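PDB 5JS4: phiAB6 tailspike from Unidentified phage, which probably binds the exopolysaccharide of Acinetobacter baumannii and cuts it into fragments, as a trimeric beta-helical tailspike of the phage. Local coordinates for residues V378-V383 and D404-V409; F430-H435 and K452-A457; C459-F464 and Y487-T492. All coordinates share one frame; numbering follows the deposited sequence.

Interaction 1 (V378-V383 and D404-V409)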
loop_
_atom_site.group_PDB
_atom_site.type_symbol
_atom_site.label_atom_id
_atom_site.label_comp_id
_atom_site.label_asym_id
_atom_site.label_seq_id
_atom_site.Cartn_x
_atom_site.Cartn_y
_atom_site.Cartn_z
ATOM N N VAL A 378 -15.864 -1.059 21.441
ATOM C CA VAL A 378 -15.411 0.321 21.314
ATOM C C VAL A 378 -16.541 1.245 21.735
ATOM O O VAL A 378 -17.652 1.133 21.225
ATOM C CB VAL A 378 -15.006 0.661 19.867
ATOM C CG1 VAL A 378 -14.513 2.099 19.777
ATOM C CG2 VAL A 378 -13.936 -0.303 19.367
ATOM N N LYS A 379 -16.252 2.153 22.662
ATOM C CA LYS A 379 -17.229 3.146 23.095
ATOM C C LYS A 379 -17.018 4.447 22.329
ATOM O O LYS A 379 -15.893 4.784 21.944
ATOM C CB LYS A 379 -17.143 3.372 24.607
ATOM C CG LYS A 379 -17.290 2.106 25.448
ATOM C CD LYS A 379 -18.624 1.392 25.265
ATOM C CE LYS A 379 -19.753 2.095 25.999
ATOM N NZ LYS A 379 -21.055 1.390 25.821
ATOM N N GLN A 380 -18.116 5.167 22.106
ATOM C CA GLN A 380 -18.139 6.344 21.240
ATOM C C GLN A 380 -17.613 5.986 19.839
ATOM O O GLN A 380 -17.977 4.936 19.316
ATOM C CB GLN A 380 -17.415 7.526 21.903
ATOM C CG GLN A 380 -18.076 7.963 23.205
ATOM C CD GLN A 380 -19.561 8.256 23.027
ATOM O OE1 GLN A 380 -19.956 8.973 22.104
ATOM N NE2 GLN A 380 -20.391 7.692 23.900
ATOM N N ALA A 381 -16.780 6.827 19.231
ATOM C CA ALA A 381 -16.321 6.583 17.861
ATOM C C ALA A 381 -14.801 6.568 17.773
ATOM O O ALA A 381 -14.114 7.194 18.580
ATOM C CB ALA A 381 -16.890 7.634 16.921
ATOM N N LEU A 382 -14.281 5.846 16.785
ATOM C CA LEU A 382 -12.838 5.797 16.566
ATOM C C LEU A 382 -12.284 7.170 16.211
ATOM O O LEU A 382 -12.904 7.930 15.469
ATOM C CB LEU A 382 -12.475 4.850 15.420
ATOM C CG LEU A 382 -12.983 3.413 15.420
ATOM C CD1 LEU A 382 -12.444 2.687 14.196
ATOM C CD2 LEU A 382 -12.576 2.696 16.691
ATOM N N VAL A 383 -11.114 7.472 16.754
ATOM C CA VAL A 383 -10.265 8.548 16.249
ATOM C C VAL A 383 -8.890 8.376 16.896
ATOM O O VAL A 383 -8.773 8.344 18.120
ATOM C CB VAL A 383 -10.877 9.961 16.464
ATOM C CG1 VAL A 383 -11.607 10.061 17.797
ATOM C CG2 VAL A 383 -9.818 11.050 16.320
ATOM N N ASP A 404 -21.270 3.371 18.202
ATOM C CA ASP A 404 -21.293 4.814 17.934
ATOM C C ASP A 404 -22.709 5.372 18.122
ATOM O O ASP A 404 -23.281 5.943 17.198
ATOM C CB ASP A 404 -20.759 5.109 16.520
ATOM C CG ASP A 404 -20.504 6.598 16.274
ATOM O OD1 ASP A 404 -20.566 7.407 17.225
ATOM O OD2 ASP A 404 -20.233 6.967 15.113
ATOM N N PRO A 405 -23.275 5.208 19.332
ATOM C CA PRO A 405 -24.684 5.558 19.556
ATOM C C PRO A 405 -25.051 7.015 19.251
ATOM O O PRO A 405 -26.197 7.287 18.888
ATOM C CB PRO A 405 -24.895 5.247 21.044
ATOM C CG PRO A 405 -23.534 5.260 21.645
ATOM C CD PRO A 405 -22.621 4.749 20.571
ATOM N N LEU A 406 -24.096 7.933 19.393
ATOM C CA LEU A 406 -24.338 9.354 19.129
ATOM C C LEU A 406 -23.991 9.775 17.694
ATOM O O LEU A 406 -24.056 10.960 17.365
ATOM C CB LEU A 406 -23.555 10.218 20.121
ATOM C CG LEU A 406 -23.793 9.956 21.611
ATOM C CD1 LEU A 406 -22.941 10.901 22.443
ATOM C CD2 LEU A 406 -25.264 10.095 21.980
ATOM N N ASN A 407 -23.621 8.811 16.851
ATOM C CA ASN A 407 -23.305 9.078 15.445
ATOM C C ASN A 407 -22.228 10.157 15.296
ATOM O O ASN A 407 -22.382 11.107 14.526
ATOM C CB ASN A 407 -24.578 9.469 14.676
ATOM C CG ASN A 407 -24.391 9.431 13.167
ATOM O OD1 ASN A 407 -23.745 8.530 12.632
ATOM N ND2 ASN A 407 -24.961 10.409 12.471
ATOM N N ARG A 408 -21.140 10.003 16.051
ATOM C CA ARG A 408 -20.002 10.921 15.972
ATOM C C ARG A 408 -19.228 10.746 14.663
ATOM O O ARG A 408 -18.591 11.687 14.191
ATOM C CB ARG A 408 -19.048 10.704 17.149
ATOM C CG ARG A 408 -19.607 11.077 18.513
ATOM C CD ARG A 408 -18.560 10.851 19.593
ATOM N NE ARG A 408 -19.040 11.201 20.930
ATOM C CZ ARG A 408 -18.975 12.414 21.478
ATOM N NH1 ARG A 408 -18.451 13.446 20.818
ATOM N NH2 ARG A 408 -19.446 12.601 22.707
ATOM N N VAL A 409 -19.309 9.539 14.099
ATOM C CA VAL A 409 -18.562 9.111 12.904
ATOM C C VAL A 409 -17.136 8.723 13.290
ATOM O O VAL A 409 -16.364 9.549 13.775
ATOM C CB VAL A 409 -18.557 10.146 11.752
ATOM C CG1 VAL A 409 -17.848 9.575 10.528
ATOM C CG2 VAL A 409 -19.978 10.546 11.383
HETATM O O HOH W 1 -19.550 2.955 20.322
HETATM O O HOH W 2 -21.283 7.618 19.890
HETATM O O HOH W 3 -14.456 10.197 15.664
#

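Interaction 2 (F430-H435 and K452-A457)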
loop_
_atom_site.group_PDB
_atom_site.type_symbol
_atom_site.label_atom_id
_atom_site.label_comp_id
_atom_site.label_asym_id
_atom_site.label_seq_id
_atom_site.Cartn_x
_atom_site.Cartn_y
_atom_site.Cartn_z
ATOM N N PHE A 430 -19.522 -2.265 12.683
ATOM C CA PHE A 430 -19.778 -0.855 12.924
ATOM C C PHE A 430 -21.257 -0.620 12.641
ATOM O O PHE A 430 -21.702 -0.799 11.513
ATOM C CB PHE A 430 -18.943 0.013 11.979
ATOM C CG PHE A 430 -17.457 -0.104 12.191
ATOM C CD1 PHE A 430 -16.805 0.735 13.084
ATOM C CD2 PHE A 430 -16.709 -1.035 11.482
ATOM C CE1 PHE A 430 -15.436 0.642 13.278
ATOM C CE2 PHE A 430 -15.340 -1.135 11.671
ATOM C CZ PHE A 430 -14.702 -0.296 12.572
ATOM N N ASP A 431 -22.028 -0.232 13.653
ATOM C CA ASP A 431 -23.453 0.046 13.433
ATOM C C ASP A 431 -23.652 1.267 12.535
ATOM O O ASP A 431 -24.689 1.398 11.886
ATOM C CB ASP A 431 -24.193 0.261 14.758
ATOM C CG ASP A 431 -24.416 -1.028 15.531
ATOM O OD1 ASP A 431 -24.240 -2.130 14.966
ATOM O OD2 ASP A 431 -24.772 -0.934 16.721
ATOM N N ARG A 432 -22.668 2.163 12.504
ATOM C CA ARG A 432 -22.786 3.391 11.728
ATOM C C ARG A 432 -21.585 3.598 10.790
ATOM O O ARG A 432 -21.238 2.679 10.044
ATOM C CB ARG A 432 -23.065 4.570 12.666
ATOM C CG ARG A 432 -24.387 4.408 13.410
ATOM C CD ARG A 432 -24.688 5.578 14.325
ATOM N NE ARG A 432 -26.051 5.514 14.849
ATOM C CZ ARG A 432 -26.470 4.688 15.808
ATOM N NH1 ARG A 432 -27.743 4.725 16.193
ATOM N NH2 ARG A 432 -25.643 3.820 16.390
ATOM N N ASP A 433 -20.959 4.775 10.817
ATOM C CA ASP A 433 -20.102 5.222 9.710
ATOM C C ASP A 433 -18.616 5.218 10.049
ATOM O O ASP A 433 -18.220 5.568 11.159
ATOM C CB ASP A 433 -20.508 6.631 9.271
ATOM C CG ASP A 433 -21.966 6.723 8.859
ATOM O OD1 ASP A 433 -22.634 5.675 8.728
ATOM O OD2 ASP A 433 -22.444 7.858 8.658
ATOM N N VAL A 434 -17.803 4.840 9.064
ATOM C CA VAL A 434 -16.354 4.743 9.215
ATOM C C VAL A 434 -15.669 5.501 8.077
ATOM O O VAL A 434 -15.950 5.244 6.905
ATOM C CB VAL A 434 -15.908 3.269 9.192
ATOM C CG1 VAL A 434 -14.418 3.153 9.447
ATOM C CG2 VAL A 434 -16.672 2.466 10.230
ATOM N N HIS A 435 -14.777 6.426 8.437
ATOM C CA HIS A 435 -14.063 7.280 7.485
ATOM C C HIS A 435 -12.560 7.201 7.728
ATOM O O HIS A 435 -12.122 7.241 8.870
ATOM C CB HIS A 435 -14.464 8.749 7.672
ATOM C CG HIS A 435 -15.810 9.104 7.123
ATOM N ND1 HIS A 435 -16.966 8.447 7.477
ATOM C CD2 HIS A 435 -16.185 10.091 6.277
ATOM C CE1 HIS A 435 -17.993 8.998 6.855
ATOM N NE2 HIS A 435 -17.547 10.000 6.123
ATOM N N LYS A 452 -18.581 -5.394 8.676
ATOM C CA LYS A 452 -19.884 -4.822 8.366
ATOM C C LYS A 452 -19.944 -3.391 8.888
ATOM O O LYS A 452 -19.502 -3.111 10.001
ATOM C CB LYS A 452 -20.999 -5.664 8.987
ATOM C CG LYS A 452 -22.405 -5.204 8.632
ATOM C CD LYS A 452 -23.453 -6.065 9.318
ATOM C CE LYS A 452 -24.857 -5.600 8.977
ATOM N NZ LYS A 452 -25.893 -6.476 9.589
ATOM N N ALA A 453 -20.484 -2.494 8.068
ATOM C CA ALA A 453 -20.652 -1.092 8.437
ATOM C C ALA A 453 -21.812 -0.482 7.660
ATOM O O ALA A 453 -22.204 -1.003 6.617
ATOM C CB ALA A 453 -19.370 -0.318 8.168
ATOM N N ARG A 454 -22.359 0.616 8.173
ATOM C CA ARG A 454 -23.378 1.374 7.448
ATOM C C ARG A 454 -22.763 2.173 6.303
ATOM O O ARG A 454 -23.304 2.201 5.196
ATOM C CB ARG A 454 -24.121 2.320 8.390
ATOM C CG ARG A 454 -25.333 2.982 7.753
ATOM C CD ARG A 454 -26.126 3.774 8.777
ATOM N NE ARG A 454 -25.398 4.950 9.240
ATOM C CZ ARG A 454 -25.828 5.783 10.185
ATOM N NH1 ARG A 454 -26.996 5.578 10.790
ATOM N NH2 ARG A 454 -25.089 6.829 10.530
ATOM N N THR A 455 -21.642 2.831 6.595
ATOM C CA THR A 455 -20.926 3.661 5.634
ATOM C C THR A 455 -19.442 3.374 5.758
ATOM O O THR A 455 -18.913 3.293 6.868
ATOM C CB THR A 455 -21.147 5.161 5.915
ATOM O OG1 THR A 455 -22.539 5.471 5.791
ATOM C CG2 THR A 455 -20.341 6.048 4.962
ATOM N N VAL A 456 -18.787 3.219 4.612
ATOM C CA VAL A 456 -17.340 3.070 4.541
ATOM C C VAL A 456 -16.841 4.083 3.516
ATOM O O VAL A 456 -17.058 3.922 2.312
ATOM C CB VAL A 456 -16.940 1.636 4.150
ATOM C CG1 VAL A 456 -15.434 1.520 3.962
ATOM C CG2 VAL A 456 -17.411 0.654 5.208
ATOM N N ALA A 457 -16.191 5.132 4.014
ATOM C CA ALA A 457 -15.789 6.271 3.201
ATOM C C ALA A 457 -14.294 6.521 3.327
ATOM O O ALA A 457 -13.769 6.616 4.431
ATOM C CB ALA A 457 -16.559 7.512 3.626
HETATM O O HOH W 4 -27.417 7.580 12.892
HETATM O O HOH W 5 -24.595 7.519 6.820
#

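Interaction 3 (C459-F464 and Y487-T492)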
loop_
_atom_site.group_PDB
_atom_site.type_symbol
_atom_site.label_atom_id
_atom_site.label_comp_id
_atom_site.label_asym_id
_atom_site.label_seq_id
_atom_site.Cartn_x
_atom_site.Cartn_y
_atom_site.Cartn_z
ATOM N N CYS A 459 -11.607 4.810 3.081
ATOM C CA CYS A 459 -10.844 3.854 3.866
ATOM C C CYS A 459 -9.862 3.120 2.967
ATOM O O CYS A 459 -10.055 3.042 1.754
ATOM C CB CYS A 459 -11.775 2.850 4.544
ATOM S SG CYS A 459 -12.756 3.558 5.886
ATOM N N GLY A 460 -8.811 2.595 3.585
ATOM C CA GLY A 460 -7.833 1.765 2.904
ATOM C C GLY A 460 -8.009 0.315 3.302
ATOM O O GLY A 460 -8.171 0.000 4.484
ATOM N N PHE A 461 -7.987 -0.561 2.303
ATOM C CA PHE A 461 -8.053 -1.997 2.509
ATOM C C PHE A 461 -6.885 -2.645 1.787
ATOM O O PHE A 461 -6.722 -2.481 0.578
ATOM C CB PHE A 461 -9.378 -2.551 2.002
ATOM C CG PHE A 461 -10.563 -2.030 2.749
ATOM C CD1 PHE A 461 -10.997 -2.660 3.907
ATOM C CD2 PHE A 461 -11.234 -0.900 2.309
ATOM C CE1 PHE A 461 -12.085 -2.175 4.608
ATOM C CE2 PHE A 461 -12.323 -0.411 3.007
ATOM C CZ PHE A 461 -12.747 -1.048 4.158
ATOM N N GLY A 462 -6.068 -3.363 2.548
ATOM C CA GLY A 462 -4.912 -4.058 2.018
ATOM C C GLY A 462 -5.222 -5.524 1.818
ATOM O O GLY A 462 -6.270 -5.879 1.272
ATOM N N LYS A 463 -4.310 -6.379 2.265
ATOM C CA LYS A 463 -4.436 -7.815 2.051
ATOM C C LYS A 463 -5.420 -8.445 3.021
ATOM O O LYS A 463 -5.357 -8.199 4.230
ATOM C CB LYS A 463 -3.073 -8.486 2.170
ATOM C CG LYS A 463 -2.098 -8.020 1.106
ATOM C CD LYS A 463 -0.797 -8.806 1.113
ATOM C CE LYS A 463 -0.977 -10.258 0.696
ATOM N NZ LYS A 463 -1.601 -10.418 -0.644
ATOM N N PHE A 464 -6.334 -9.243 2.470
ATOM C CA PHE A 464 -7.274 -10.045 3.242
ATOM C C PHE A 464 -7.177 -11.489 2.770
ATOM O O PHE A 464 -7.090 -11.748 1.566
ATOM C CB PHE A 464 -8.713 -9.555 3.051
ATOM C CG PHE A 464 -9.070 -8.361 3.890
ATOM C CD1 PHE A 464 -8.528 -7.118 3.612
ATOM C CD2 PHE A 464 -9.955 -8.478 4.955
ATOM C CE1 PHE A 464 -8.852 -6.013 4.381
ATOM C CE2 PHE A 464 -10.287 -7.374 5.727
ATOM C CZ PHE A 464 -9.732 -6.142 5.441
ATOM N N TYR A 487 -17.805 4.489 -0.612
ATOM C CA TYR A 487 -17.220 5.390 -1.597
ATOM C C TYR A 487 -15.863 5.917 -1.151
ATOM O O TYR A 487 -15.556 5.950 0.041
ATOM C CB TYR A 487 -18.170 6.564 -1.865
ATOM C CG TYR A 487 -18.420 7.451 -0.662
ATOM C CD1 TYR A 487 -17.601 8.544 -0.396
ATOM C CD2 TYR A 487 -19.481 7.202 0.205
ATOM C CE1 TYR A 487 -17.824 9.359 0.702
ATOM C CE2 TYR A 487 -19.710 8.010 1.308
ATOM C CZ TYR A 487 -18.881 9.088 1.552
ATOM O OH TYR A 487 -19.106 9.896 2.644
ATOM N N GLY A 488 -15.056 6.324 -2.124
ATOM C CA GLY A 488 -13.782 6.976 -1.853
ATOM C C GLY A 488 -12.679 6.055 -1.366
ATOM O O GLY A 488 -11.641 6.524 -0.912
ATOM N N ASN A 489 -12.881 4.747 -1.497
ATOM C CA ASN A 489 -12.000 3.773 -0.864
ATOM C C ASN A 489 -10.830 3.334 -1.731
ATOM O O ASN A 489 -10.822 3.534 -2.947
ATOM C CB ASN A 489 -12.812 2.554 -0.441
ATOM C CG ASN A 489 -13.883 2.909 0.570
ATOM O OD1 ASN A 489 -13.578 3.378 1.666
ATOM N ND2 ASN A 489 -15.144 2.709 0.202
ATOM N N SER A 490 -9.841 2.742 -1.070
ATOM C CA SER A 490 -8.692 2.142 -1.725
ATOM C C SER A 490 -8.702 0.653 -1.412
ATOM O O SER A 490 -8.447 0.257 -0.276
ATOM C CB SER A 490 -7.399 2.767 -1.204
ATOM O OG SER A 490 -7.369 4.164 -1.423
ATOM N N PHE A 491 -9.019 -0.160 -2.417
ATOM C CA PHE A 491 -8.986 -1.612 -2.296
ATOM C C PHE A 491 -7.705 -2.083 -2.971
ATOM O O PHE A 491 -7.716 -2.578 -4.101
ATOM C CB PHE A 491 -10.220 -2.232 -2.953
ATOM C CG PHE A 491 -11.522 -1.647 -2.478
ATOM C CD1 PHE A 491 -11.940 -1.822 -1.163
ATOM C CD2 PHE A 491 -12.336 -0.930 -3.346
ATOM C CE1 PHE A 491 -13.142 -1.286 -0.724
ATOM C CE2 PHE A 491 -13.541 -0.403 -2.914
ATOM C CZ PHE A 491 -13.942 -0.577 -1.600
ATOM N N THR A 492 -6.588 -1.911 -2.273
ATOM C CA THR A 492 -5.276 -1.992 -2.912
ATOM C C THR A 492 -4.398 -3.145 -2.427
ATOM O O THR A 492 -3.181 -3.110 -2.584
ATOM C CB THR A 492 -4.539 -0.648 -2.779
ATOM O OG1 THR A 492 -4.485 -0.264 -1.401
ATOM C CG2 THR A 492 -5.267 0.422 -3.569
HETATM O O HOH W 6 -5.247 0.529 1.108
#

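Interaction 1 (V378-V383 and D404-V409)
Gln380, at the corner where one strand ends and the next begins, comes beside Asp404, the first residue of a type I beta turn that runs to Asn407, with their CA atoms 4.8 Å apart. The direct backbone approach here is a CA-H...O contact from Asp404 CA to Gln380 O. The Gln380 side chain folds over at chi2 (-54°), which brings the amide back to the 404-409 loop. Its OE1 accepts Arg408 NE at 2.7 Å in a nearly straight bond (165° at the hydrogen). The oxygen lies in the guanidinium plane, at its edge, while the amide stands almost perpendicular to that plane; NE in turn is tilted from the carbonyl plane. CD1 of Leu406 touches the same OE1. Next along the chain, the methyl of Ala381 touches the Asp404 carboxylate, Arg408 CB (3.8 Å from Ala381 CB) and the carbonyl oxygen of Val409.

The Asp404 carboxylate, its CG anti to the backbone N, faces its own loop: OD1 takes Arg408 N at 2.9 Å and OD2 takes Val409 N through its syn lone pair. Three waters bridge the segments. The first joins Val378 O and Gln380 O to Asp404 N; the second gives its protons to Gln380 OE1 and Asp404 OD1 and accepts from Leu406 N; the third links Leu382 O with Val409 O. Beyond them, Leu382 N bonds Ser410 OG and Gln380 leans on Asp358 of the preceding coil. OE1 is thus gripped by Arg408 NE and a water, so this junction of successive beta-helix coils relies on side chains and bound water where strand pairing lapses, and the nearby guanidinium would probably polarise the Gln380 carbonyl.

Interaction 2 (F430-H435 and K452-A457)
His435 lies flat on Ala457, whose CB sits 3.6 Å from the ring centroid and only 9° off the normal, a CH-pi contact at the close-packed end. Here strands 433-435 and 455-457 run parallel, their directions 8° from each other, tied by Val434 N to Thr455 O and by Ala457 N to Val434 O (2.9 Å). On the other side of the bend, Phe430 N bonds Lys452 O, and Phe430 CB rests on Ala453 CB; Val434 CG2 covers one face of the Phe430 ring, toward its rim.

The solvent side is looser and polar. Arg454, bent at chi3 (69°), turns its guanidinium edge to Asp433 and forms a salt bridge through NE to OD1 (2.9 Å), with weaker bonds from NH2 to both carboxylate oxygens. CG of Arg432 lies over one guanidinium face. A water joins Arg432 NE to Arg454 NH1, and another donates to Asp433 OD2 and also hydrogen-bonds with Thr455 OG1; Arg432 NH2 itself bonds Glu403 O. Neighbouring coils stacked in parallel, with a corner at 431-432 and 454 between two sheets, are the hallmark of a right-handed parallel beta-helix of the pectate lyase-like type.

Interaction 3 (C459-F464 and Y487-T492)
Phe461 and Phe491 lie side by side and point the same way, their planes 24° apart but slid so far that the rings barely overlap, with centroids 5.6 Å apart. The touching is done by Phe461 CD2 and Phe491 CE1, 3.6 Å from each other. At the edge of the Phe461 ring, near its plane, come the carbonyl oxygens of Ser490 and of the Asn489 side chain. Elsewhere Phe439 meets the Phe461 ring nearly parallel, and Trp477 meets it edge-to-face. Both rings take the same first torsion, with CG anti to the carbonyl carbon (chi1 -64° in Phe461), which, on neighbouring parallel strands in register, sends them along one direction.

Like residues in a row at matching positions of successive coils are a feature of parallel beta-helix interiors; here Phe439, Phe461 and Phe491 form such a row. Gly460 pairs with Ser490 and Phe461 with Phe491 in parallel register. Ser490 N donates to Cys459 O, Phe461 N to Ser490 O at 2.7 Å, and Thr492 N to Phe461 O at 2.9 Å.

Ahead of this pairing, Asn489 substitutes its side chain for a backbone partner: OD1 accepts Cys459 N at 2.8 Å, in the carbonyl plane and on a lone pair, and lies 3.4 Å from Cys459 CB. Its ND2 is held by Val456 O, so both ends of the buried amide are engaged and its rotation is fixed. At the opposite end a water hydrogen-bonds with Thr492 OG1 and weakly with Phe461 O. Past Gly462, Lys463 NZ reaches His458 O of the third subunit, while Tyr487 belongs to a pocket that holds malonic acid.

Interactions 1, 2 and 3 follow one another along the chain, each closing before the next opens, and step along the beta-helix. Centres of interactions 1 and 2 lie about 11 Å apart, those of 2 and 3 about 13 Å, and those of 1 and 3 about 21 Å. Interactions 1 and 2 touch where Asn407 packs on Arg432 and Arg454, Asp404 on Arg432, and Val409 on His435. Interactions 2 and 3 meet at Val456, whose O probably bonds Tyr487 N and Asn489 ND2. The parallel sheet holding strands 374-379, 426-430 and 451-453 serves interactions 1 and 2, whereas strands 381-393 and 460-469 bring in another face, giving the continuous shaft of each trimer subunit.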